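Local atomic coordinates of alternansucrase (Leuconostoc mesenteroides, PDB entry 6HVG), a protein that belongs to glycoside hydrolase family 70, multidomain enzymes built round a (beta/alpha)8 barrel, and also carries choline-binding and putative cell-wall-binding repeats. Residues W529-G533 / G1098-L1102; L577-I582 / P1158-L1164; D958-L964 / F980-D984. One frame throughout, in Å; residues are numbered along the deposited sequence.

Contact 1: W529-G533 / G1098-L1102; sequences WLQGG and GMSFL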
loop_
_atom_site.group_PDB
_atom_site.type_symbol
_atom_site.label_atom_id
_atom_site.label_comp_id
_atom_site.label_asym_id
_atom_site.label_seq_id
_atom_site.Cartn_x
_atom_site.Cartn_y
_atom_site.Cartn_z
ATOM N N TRP A 529 1.570 -2.188 -1.893
ATOM C CA TRP A 529 0.169 -1.867 -1.668
ATOM C C TRP A 529 -0.350 -0.742 -2.560
ATOM O O TRP A 529 -1.527 -0.735 -2.905
ATOM C CB TRP A 529 -0.023 -1.479 -0.194
ATOM C CG TRP A 529 -1.377 -1.014 0.167
ATOM C CD1 TRP A 529 -1.789 0.282 0.332
ATOM C CD2 TRP A 529 -2.510 -1.836 0.441
ATOM N NE1 TRP A 529 -3.128 0.315 0.680
ATOM C CE2 TRP A 529 -3.593 -0.971 0.753
ATOM C CE3 TRP A 529 -2.723 -3.213 0.432
ATOM C CZ2 TRP A 529 -4.874 -1.451 1.060
ATOM C CZ3 TRP A 529 -4.001 -3.693 0.731
ATOM C CH2 TRP A 529 -5.060 -2.813 1.039
ATOM N N LEU A 530 0.525 0.198 -2.931
ATOM C CA LEU A 530 0.090 1.388 -3.640
ATOM C C LEU A 530 -0.273 1.102 -5.086
ATOM O O LEU A 530 -1.339 1.505 -5.543
ATOM C CB LEU A 530 1.159 2.469 -3.574
ATOM C CG LEU A 530 1.648 2.924 -2.198
ATOM C CD1 LEU A 530 2.609 4.084 -2.383
ATOM C CD2 LEU A 530 0.498 3.366 -1.316
ATOM N N GLN A 531 0.611 0.400 -5.799
ATOM C CA GLN A 531 0.424 0.151 -7.229
ATOM C C GLN A 531 0.523 -1.297 -7.727
ATOM O O GLN A 531 0.387 -1.546 -8.930
ATOM C CB GLN A 531 1.403 1.029 -7.992
ATOM C CG GLN A 531 0.939 2.463 -8.104
ATOM C CD GLN A 531 1.880 3.284 -8.922
ATOM O OE1 GLN A 531 3.074 3.258 -8.697
ATOM N NE2 GLN A 531 1.348 4.017 -9.880
ATOM N N GLY A 532 0.757 -2.242 -6.830
ATOM C CA GLY A 532 0.690 -3.636 -7.193
ATOM C C GLY A 532 1.999 -4.361 -7.446
ATOM O O GLY A 532 1.980 -5.563 -7.679
ATOM N N GLY A 533 3.130 -3.657 -7.404
ATOM C CA GLY A 533 4.440 -4.326 -7.492
ATOM C C GLY A 533 5.454 -3.584 -8.342
ATOM O O GLY A 533 5.093 -2.747 -9.149
ATOM N N GLY A 1098 -0.718 -0.244 -15.746
ATOM C CA GLY A 1098 -0.647 -0.396 -14.300
ATOM C C GLY A 1098 -1.672 0.425 -13.561
ATOM O O GLY A 1098 -2.533 1.068 -14.170
ATOM N N MET A 1099 -1.567 0.406 -12.237
ATOM C CA MET A 1099 -2.510 1.113 -11.387
ATOM C C MET A 1099 -2.180 2.603 -11.353
ATOM O O MET A 1099 -1.039 2.994 -11.150
ATOM C CB MET A 1099 -2.483 0.545 -9.981
ATOM C CG MET A 1099 -2.822 -0.930 -9.918
ATOM S SD MET A 1099 -2.957 -1.517 -8.229
ATOM C CE MET A 1099 -4.478 -0.728 -7.718
ATOM N N SER A 1100 -3.193 3.429 -11.587
ATOM C CA SER A 1100 -3.095 4.863 -11.378
ATOM C C SER A 1100 -3.099 5.101 -9.869
ATOM O O SER A 1100 -3.706 4.321 -9.112
ATOM C CB SER A 1100 -4.282 5.551 -12.043
ATOM O OG SER A 1100 -4.083 6.956 -12.111
ATOM N N PHE A 1101 -2.416 6.152 -9.418
ATOM C CA PHE A 1101 -2.424 6.505 -7.986
ATOM C C PHE A 1101 -3.240 7.784 -7.732
ATOM O O PHE A 1101 -3.382 8.601 -8.631
ATOM C CB PHE A 1101 -0.995 6.663 -7.508
ATOM C CG PHE A 1101 -0.853 6.716 -6.024
ATOM C CD1 PHE A 1101 -1.244 5.654 -5.237
ATOM C CD2 PHE A 1101 -0.298 7.843 -5.409
ATOM C CE1 PHE A 1101 -1.113 5.728 -3.859
ATOM C CE2 PHE A 1101 -0.159 7.928 -4.045
ATOM C CZ PHE A 1101 -0.564 6.866 -3.264
ATOM N N LEU A 1102 -3.758 7.963 -6.513
ATOM C CA LEU A 1102 -4.614 9.118 -6.210
ATOM C C LEU A 1102 -3.932 10.494 -6.361
ATOM O O LEU A 1102 -4.582 11.466 -6.740
ATOM C CB LEU A 1102 -5.304 8.976 -4.852
ATOM C CG LEU A 1102 -4.645 9.291 -3.501
ATOM C CD1 LEU A 1102 -5.737 9.338 -2.471
ATOM C CD2 LEU A 1102 -3.642 8.234 -3.097
HETATM O O HOH W 1 0.973 -0.592 -11.222
#
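Gln-531 is the pivot here. Its chi1 of -79° and extended chi2 (t) carry the amide across to the loop 1098-1102, where NE2 donates to Met-1099 O at 2.9 Å. The other amide atom, OE1, accepts from the backbone N of Ala-579, so this one side chain ties together three pieces of chain. A water bridges the same two residues through their backbones: it donates to Gln-531 O at 2.6 Å and accepts from Met-1099 N at 2.9 Å.

Met-1099, in the m, t, p rotamer, brings its sulfur beneath the turn that ends the short helix, with SD 4.0 Å from Gly-532 N. Gly-532 leaves the helix with a positive phi of 101°. A CB there would meet its own preceding carbonyl and lie only 3.6 Å from Met-1099 SD, so glycine suits both turn and packing.

Phe-1101 (chi1 t) swings its ring up to Leu-530, whose mt rotamer sets CD2 3.8 Å from Phe-1101 CE1; Leu-578 packs against both residues. This is packing close to the calcium site, with the Leu-530 side chain about 11 Å from the ion. The contact thus joins the end of helix 528-531, just before strand 534-537, to the loop following strand 1089-1090, with Phe-1101 as N-cap residue of helix 1102-1105.

Contact 2: L577-I582 / P1158-L1164; sequences LLANDI and PDQIYAL. With CA (calcium ion), chain C.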
loop_
_atom_site.group_PDB
_atom_site.type_symbol
_atom_site.label_atom_id
_atom_site.label_comp_id
_atom_site.label_asym_id
_atom_site.label_seq_id
_atom_site.Cartn_x
_atom_site.Cartn_y
_atom_site.Cartn_z
ATOM N N LEU A 577 8.750 3.214 -4.513
ATOM C CA LEU A 577 7.603 3.775 -3.854
ATOM C C LEU A 577 6.487 3.889 -4.855
ATOM O O LEU A 577 5.488 3.173 -4.757
ATOM C CB LEU A 577 7.975 5.145 -3.245
ATOM C CG LEU A 577 6.872 6.008 -2.611
ATOM C CD1 LEU A 577 6.188 5.288 -1.459
ATOM C CD2 LEU A 577 7.513 7.293 -2.129
ATOM N N LEU A 578 6.637 4.788 -5.825
ATOM C CA LEU A 578 5.578 5.037 -6.814
ATOM C C LEU A 578 6.175 5.320 -8.155
ATOM O O LEU A 578 7.274 5.876 -8.262
ATOM C CB LEU A 578 4.701 6.233 -6.403
ATOM C CG LEU A 578 3.718 6.015 -5.241
ATOM C CD1 LEU A 578 3.343 7.318 -4.550
ATOM C CD2 LEU A 578 2.442 5.350 -5.724
ATOM N N ALA A 579 5.422 4.961 -9.183
ATOM C CA ALA A 579 5.685 5.349 -10.565
ATOM C C ALA A 579 7.077 4.969 -11.028
ATOM O O ALA A 579 7.531 3.838 -10.767
ATOM C CB ALA A 579 5.406 6.833 -10.787
ATOM N N ASN A 580 7.739 5.862 -11.766
ATOM C CA ASN A 580 9.071 5.597 -12.250
ATOM C C ASN A 580 10.061 6.080 -11.242
ATOM O O ASN A 580 10.158 7.268 -11.016
ATOM C CB ASN A 580 9.322 6.325 -13.553
ATOM C CG ASN A 580 8.481 5.794 -14.682
ATOM O OD1 ASN A 580 8.810 4.764 -15.294
ATOM N ND2 ASN A 580 7.413 6.475 -14.968
ATOM N N ASP A 581 10.803 5.168 -10.630
ATOM C CA ASP A 581 11.727 5.535 -9.562
ATOM C C ASP A 581 13.033 6.056 -10.182
ATOM O O ASP A 581 13.699 5.358 -10.917
ATOM C CB ASP A 581 11.966 4.339 -8.638
ATOM C CG ASP A 581 12.815 4.660 -7.485
ATOM O OD1 ASP A 581 12.319 5.231 -6.489
ATOM O OD2 ASP A 581 14.008 4.286 -7.545
ATOM N N ILE A 582 13.360 7.301 -9.878
ATOM C CA ILE A 582 14.559 7.963 -10.361
ATOM C C ILE A 582 15.820 7.443 -9.645
ATOM O O ILE A 582 15.831 7.267 -8.431
ATOM C CB ILE A 582 14.422 9.492 -10.182
ATOM C CG1 ILE A 582 13.343 10.004 -11.144
ATOM C CG2 ILE A 582 15.756 10.199 -10.412
ATOM C CD1 ILE A 582 12.869 11.410 -10.848
ATOM N N PRO A 1158 12.271 14.481 -5.428
ATOM C CA PRO A 1158 13.228 13.808 -6.297
ATOM C C PRO A 1158 13.031 12.304 -6.539
ATOM O O PRO A 1158 13.699 11.757 -7.422
ATOM C CB PRO A 1158 14.555 14.043 -5.566
ATOM C CG PRO A 1158 14.177 14.080 -4.141
ATOM C CD PRO A 1158 12.852 14.770 -4.108
ATOM N N ASP A 1159 12.154 11.633 -5.785
ATOM C CA ASP A 1159 12.038 10.173 -5.870
ATOM C C ASP A 1159 11.462 9.655 -7.193
ATOM O O ASP A 1159 11.912 8.623 -7.690
ATOM C CB ASP A 1159 11.221 9.606 -4.719
ATOM C CG ASP A 1159 11.087 8.078 -4.789
ATOM O OD1 ASP A 1159 12.090 7.357 -4.686
ATOM O OD2 ASP A 1159 9.955 7.591 -4.990
ATOM N N GLN A 1160 10.462 10.325 -7.764
ATOM C CA GLN A 1160 9.800 9.773 -8.948
ATOM C C GLN A 1160 9.210 10.793 -9.905
ATOM O O GLN A 1160 9.136 11.981 -9.609
ATOM C CB GLN A 1160 8.712 8.740 -8.545
ATOM C CG GLN A 1160 7.397 9.308 -8.037
ATOM C CD GLN A 1160 7.487 9.929 -6.651
ATOM O OE1 GLN A 1160 8.101 9.347 -5.746
ATOM N NE2 GLN A 1160 6.859 11.093 -6.464
ATOM N N ILE A 1161 8.763 10.288 -11.051
ATOM C CA ILE A 1161 8.110 11.078 -12.071
ATOM C C ILE A 1161 7.098 10.158 -12.764
ATOM O O ILE A 1161 7.337 8.962 -12.859
ATOM C CB ILE A 1161 9.169 11.668 -13.028
ATOM C CG1 ILE A 1161 8.551 12.666 -14.007
ATOM C CG2 ILE A 1161 9.914 10.571 -13.768
ATOM C CD1 ILE A 1161 9.589 13.475 -14.749
ATOM N N TYR A 1162 5.967 10.700 -13.211
ATOM C CA TYR A 1162 4.878 9.887 -13.775
ATOM C C TYR A 1162 4.697 10.042 -15.275
ATOM O O TYR A 1162 5.133 11.010 -15.864
ATOM C CB TYR A 1162 3.539 10.271 -13.146
ATOM C CG TYR A 1162 3.274 9.791 -11.732
ATOM C CD1 TYR A 1162 4.030 10.244 -10.657
ATOM C CD2 TYR A 1162 2.200 8.943 -11.464
ATOM C CE1 TYR A 1162 3.733 9.859 -9.360
ATOM C CE2 TYR A 1162 1.909 8.537 -10.174
ATOM C CZ TYR A 1162 2.669 9.003 -9.125
ATOM O OH TYR A 1162 2.330 8.622 -7.843
ATOM N N ALA A 1163 4.009 9.079 -15.872
ATOM C CA ALA A 1163 3.463 9.199 -17.219
ATOM C C ALA A 1163 4.417 9.813 -18.244
ATOM O O ALA A 1163 4.157 10.906 -18.783
ATOM C CB ALA A 1163 2.174 9.980 -17.160
ATOM N N LEU A 1164 5.511 9.100 -18.514
ATOM C CA LEU A 1164 6.467 9.475 -19.555
ATOM C C LEU A 1164 5.995 8.859 -20.888
ATOM O O LEU A 1164 5.712 7.676 -20.937
ATOM C CB LEU A 1164 7.850 8.962 -19.182
ATOM C CG LEU A 1164 8.354 9.479 -17.829
ATOM C CD1 LEU A 1164 9.416 8.576 -17.243
ATOM C CD2 LEU A 1164 8.894 10.891 -17.927
HETATM CA CA CA C . 13.426 5.664 -5.014
HETATM O O HOH W 2 14.265 7.527 -6.215
#
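A calcium ion fastens one edge of this pairing: Asp-581 OD1 binds it at 1.9 Å and Asp-1159 OD1 at 2.2 Å. The two carboxylate oxygens, Asp-581 OD1 and Asp-1159 OD1, sit side by side as neighbouring ligands, 2.8 Å apart, their repulsion offset by the shared calcium. A coordinating water donates to Ile-582 O (2.7 Å) and Asp-1159 O (3.0 Å), while Glu-575 and Asn-625 complete the site. Asp-581 OD2 turns instead to Asn-1249.

Next along, Ile-582 N donates to Asp-1159 O at 2.9 Å. Asn-580 and Ile-1161 exchange two weak backbone bonds, Asn-580 N to Ile-1161 O and Ile-1161 N to Asn-580 O, both 3.3 Å. Asn-580 ND2 adds a third bond, to Ile-1161 O at 3.3 Å.

Farther out, Ala-579 CB sits squarely over the Tyr-1162 ring, 3.6 Å from its centroid, a CH-pi contact. Ile-582 CD1 lies 4.2 Å from Ile-1161 CG2.

Strands 580-582 and 1160-1161 form an antiparallel edge pair of a six-stranded sheet, continued by strand 1248-1252. A calcium site where such a sheet meets the barrel, beside strands 617-620 and 1151-1156, is characteristic of the domain A/B boundary in family 70 enzymes.

Contact 3: D958-L964 / F980-D984; sequences DDKAPTL and FVKQD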
loop_
_atom_site.group_PDB
_atom_site.type_symbol
_atom_site.label_atom_id
_atom_site.label_comp_id
_atom_site.label_asym_id
_atom_site.label_seq_id
_atom_site.Cartn_x
_atom_site.Cartn_y
_atom_site.Cartn_z
ATOM N N ASP A 958 -8.557 39.602 28.554
ATOM C CA ASP A 958 -8.624 39.410 30.002
ATOM C C ASP A 958 -10.008 39.694 30.595
ATOM O O ASP A 958 -10.439 39.014 31.536
ATOM C CB ASP A 958 -7.599 40.302 30.703
ATOM C CG ASP A 958 -6.169 39.916 30.417
ATOM O OD1 ASP A 958 -5.931 38.756 30.023
ATOM O OD2 ASP A 958 -5.265 40.767 30.612
ATOM N N ASP A 959 -10.688 40.718 30.084
ATOM C CA ASP A 959 -11.983 41.161 30.660
ATOM C C ASP A 959 -13.087 40.114 30.542
ATOM O O ASP A 959 -13.919 39.984 31.429
ATOM C CB ASP A 959 -12.446 42.485 30.036
ATOM C CG ASP A 959 -12.090 42.597 28.587
ATOM O OD1 ASP A 959 -10.880 42.583 28.314
ATOM O OD2 ASP A 959 -12.988 42.739 27.732
ATOM N N LYS A 960 -13.075 39.362 29.445
ATOM C CA LYS A 960 -14.150 38.402 29.172
ATOM C C LYS A 960 -13.975 37.057 29.886
ATOM O O LYS A 960 -14.871 36.211 29.855
ATOM C CB LYS A 960 -14.312 38.208 27.659
ATOM C CG LYS A 960 -14.690 39.501 26.949
ATOM C CD LYS A 960 -14.992 39.330 25.475
ATOM C CE LYS A 960 -13.723 39.073 24.667
ATOM N NZ LYS A 960 -13.942 38.929 23.201
ATOM N N ALA A 961 -12.825 36.849 30.523
ATOM C CA ALA A 961 -12.473 35.538 31.083
ATOM C C ALA A 961 -12.463 35.500 32.607
ATOM O O ALA A 961 -12.197 36.511 33.256
ATOM C CB ALA A 961 -11.114 35.098 30.568
ATOM N N PRO A 962 -12.707 34.310 33.182
ATOM C CA PRO A 962 -12.569 34.095 34.606
ATOM C C PRO A 962 -11.133 34.167 35.020
ATOM O O PRO A 962 -10.271 33.659 34.325
ATOM C CB PRO A 962 -13.057 32.666 34.830
ATOM C CG PRO A 962 -13.252 32.065 33.507
ATOM C CD PRO A 962 -13.230 33.134 32.478
ATOM N N THR A 963 -10.872 34.804 36.151
ATOM C CA THR A 963 -9.531 34.929 36.684
ATOM C C THR A 963 -9.374 33.962 37.815
ATOM O O THR A 963 -10.329 33.518 38.401
ATOM C CB THR A 963 -9.248 36.343 37.232
ATOM O OG1 THR A 963 -10.159 36.619 38.288
ATOM C CG2 THR A 963 -9.418 37.400 36.125
ATOM N N LEU A 964 -8.135 33.650 38.115
ATOM C CA LEU A 964 -7.791 32.857 39.256
ATOM C C LEU A 964 -6.403 33.329 39.648
ATOM O O LEU A 964 -5.563 33.615 38.774
ATOM C CB LEU A 964 -7.795 31.380 38.888
ATOM C CG LEU A 964 -7.400 30.425 40.033
ATOM C CD1 LEU A 964 -8.052 30.760 41.367
ATOM C CD2 LEU A 964 -7.729 28.991 39.639
ATOM N N PHE A 980 -14.852 30.838 40.229
ATOM C CA PHE A 980 -13.907 31.819 39.695
ATOM C C PHE A 980 -14.595 33.149 39.611
ATOM O O PHE A 980 -15.820 33.207 39.393
ATOM C CB PHE A 980 -13.468 31.467 38.273
ATOM C CG PHE A 980 -12.789 30.135 38.147
ATOM C CD1 PHE A 980 -11.732 29.790 38.978
ATOM C CD2 PHE A 980 -13.186 29.244 37.166
ATOM C CE1 PHE A 980 -11.105 28.577 38.836
ATOM C CE2 PHE A 980 -12.564 28.033 37.019
ATOM C CZ PHE A 980 -11.522 27.696 37.856
ATOM N N VAL A 981 -13.826 34.219 39.745
ATOM C CA VAL A 981 -14.402 35.535 39.586
ATOM C C VAL A 981 -13.778 36.208 38.375
ATOM O O VAL A 981 -12.580 36.166 38.196
ATOM C CB VAL A 981 -14.288 36.414 40.875
ATOM C CG1 VAL A 981 -14.645 35.601 42.117
ATOM C CG2 VAL A 981 -12.899 37.028 41.034
ATOM N N LYS A 982 -14.609 36.816 37.540
ATOM C CA LYS A 982 -14.144 37.711 36.498
ATOM C C LYS A 982 -13.510 38.947 37.112
ATOM O O LYS A 982 -13.855 39.335 38.218
ATOM C CB LYS A 982 -15.314 38.147 35.639
ATOM C CG LYS A 982 -15.937 37.080 34.755
ATOM C CD LYS A 982 -16.745 37.705 33.627
ATOM C CE LYS A 982 -17.387 36.673 32.715
ATOM N NZ LYS A 982 -17.911 37.315 31.482
ATOM N N GLN A 983 -12.580 39.572 36.400
ATOM C CA GLN A 983 -11.846 40.698 36.973
ATOM C C GLN A 983 -12.768 41.863 37.351
ATOM O O GLN A 983 -12.595 42.487 38.402
ATOM C CB GLN A 983 -10.695 41.140 36.064
ATOM C CG GLN A 983 -11.057 41.621 34.668
ATOM C CD GLN A 983 -9.823 41.991 33.844
ATOM O OE1 GLN A 983 -8.701 41.649 34.206
ATOM N NE2 GLN A 983 -10.026 42.687 32.732
ATOM N N ASP A 984 -13.756 42.140 36.515
ATOM C CA ASP A 984 -14.798 43.078 36.925
ATOM C C ASP A 984 -16.215 42.510 36.928
ATOM O O ASP A 984 -16.902 42.622 37.946
ATOM C CB ASP A 984 -14.710 44.387 36.123
ATOM C CG ASP A 984 -14.104 45.537 36.924
ATOM O OD1 ASP A 984 -14.200 45.502 38.167
ATOM O OD2 ASP A 984 -13.559 46.497 36.313
HETATM O O HOH W 3 -7.182 43.035 32.042
#
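Asp-958 opens the first segment in a turn of helical backbone angles, closed by a weak bond from Ala-961 N back to Asp-958 O (3.4 Å). Its carboxylate is engaged mainly by Arg-942 in a salt bridge. Asp-958 OD2 also takes a long hydrogen bond, 3.3 Å, from a water that accepts from Gln-983 NE2 at 2.9 Å.

Asp-959 lies under the same glutamine: Gln-983 NE2 comes to 3.2 Å from Asp-959 CA and 3.6 Å from Asp-959 CB. The CA-to-CB bond of Lys-960 points away from the second segment, and NZ forms a salt bridge with Asp-956. The Lys-982 side chain runs along this turn, its NZ 3.6 Å from Lys-960 O. Beyond Ala-961 the chain straightens at Pro-962, whose CB packs 3.7 Å from Phe-980 CB.

The direct hydrogen bonds come from Thr-963. Its N donates to Val-981 O at 3.0 Å, and with chi1 at p (61°) its hydroxyl folds back so that OG1 donates to the same oxygen, Val-981 O, at a very short 2.5 Å. Leu-964 ends the walk with CD2 3.5 Å from Phe-980 CE1.

The short segments 962-964 and 980-982 run at 121° to each other, closest axis approach 4.5 Å. This is plain packing of neighbouring antiparallel strands in a large sheet remote from the barrel, where strand 962-965 also pairs with strand 940-947 and strand 977-982 with strand 987-991; Phe-980 meets Trp-1007 of strand 1003-1009 edge-to-face, and Phe-974 of strand 971-975 packs on both Leu-964 and Phe-980.

In the fold
From the N terminus the chain lays down 529-533, then 577-582, and the partners return in the same order, 1098-1102 and 1158-1164, so contacts 1 and 2 cross. Contact 1 closes a 564-residue loop, 534-1097, holding seven of the eight strands of the parallel barrel, all but 1151-1156. Strands 617-620 to 1151-1156, all eight, lie within the loop that contact 2 closes, which brings pieces from before and after the barrel into one sheet. Contacts 1 and 2 touch directly. Contact 3 is local, closing a 15-residue excursion nested inside both larger loops; its centre lies about 57 Å from that of contact 1, in the separate antiparallel sheet.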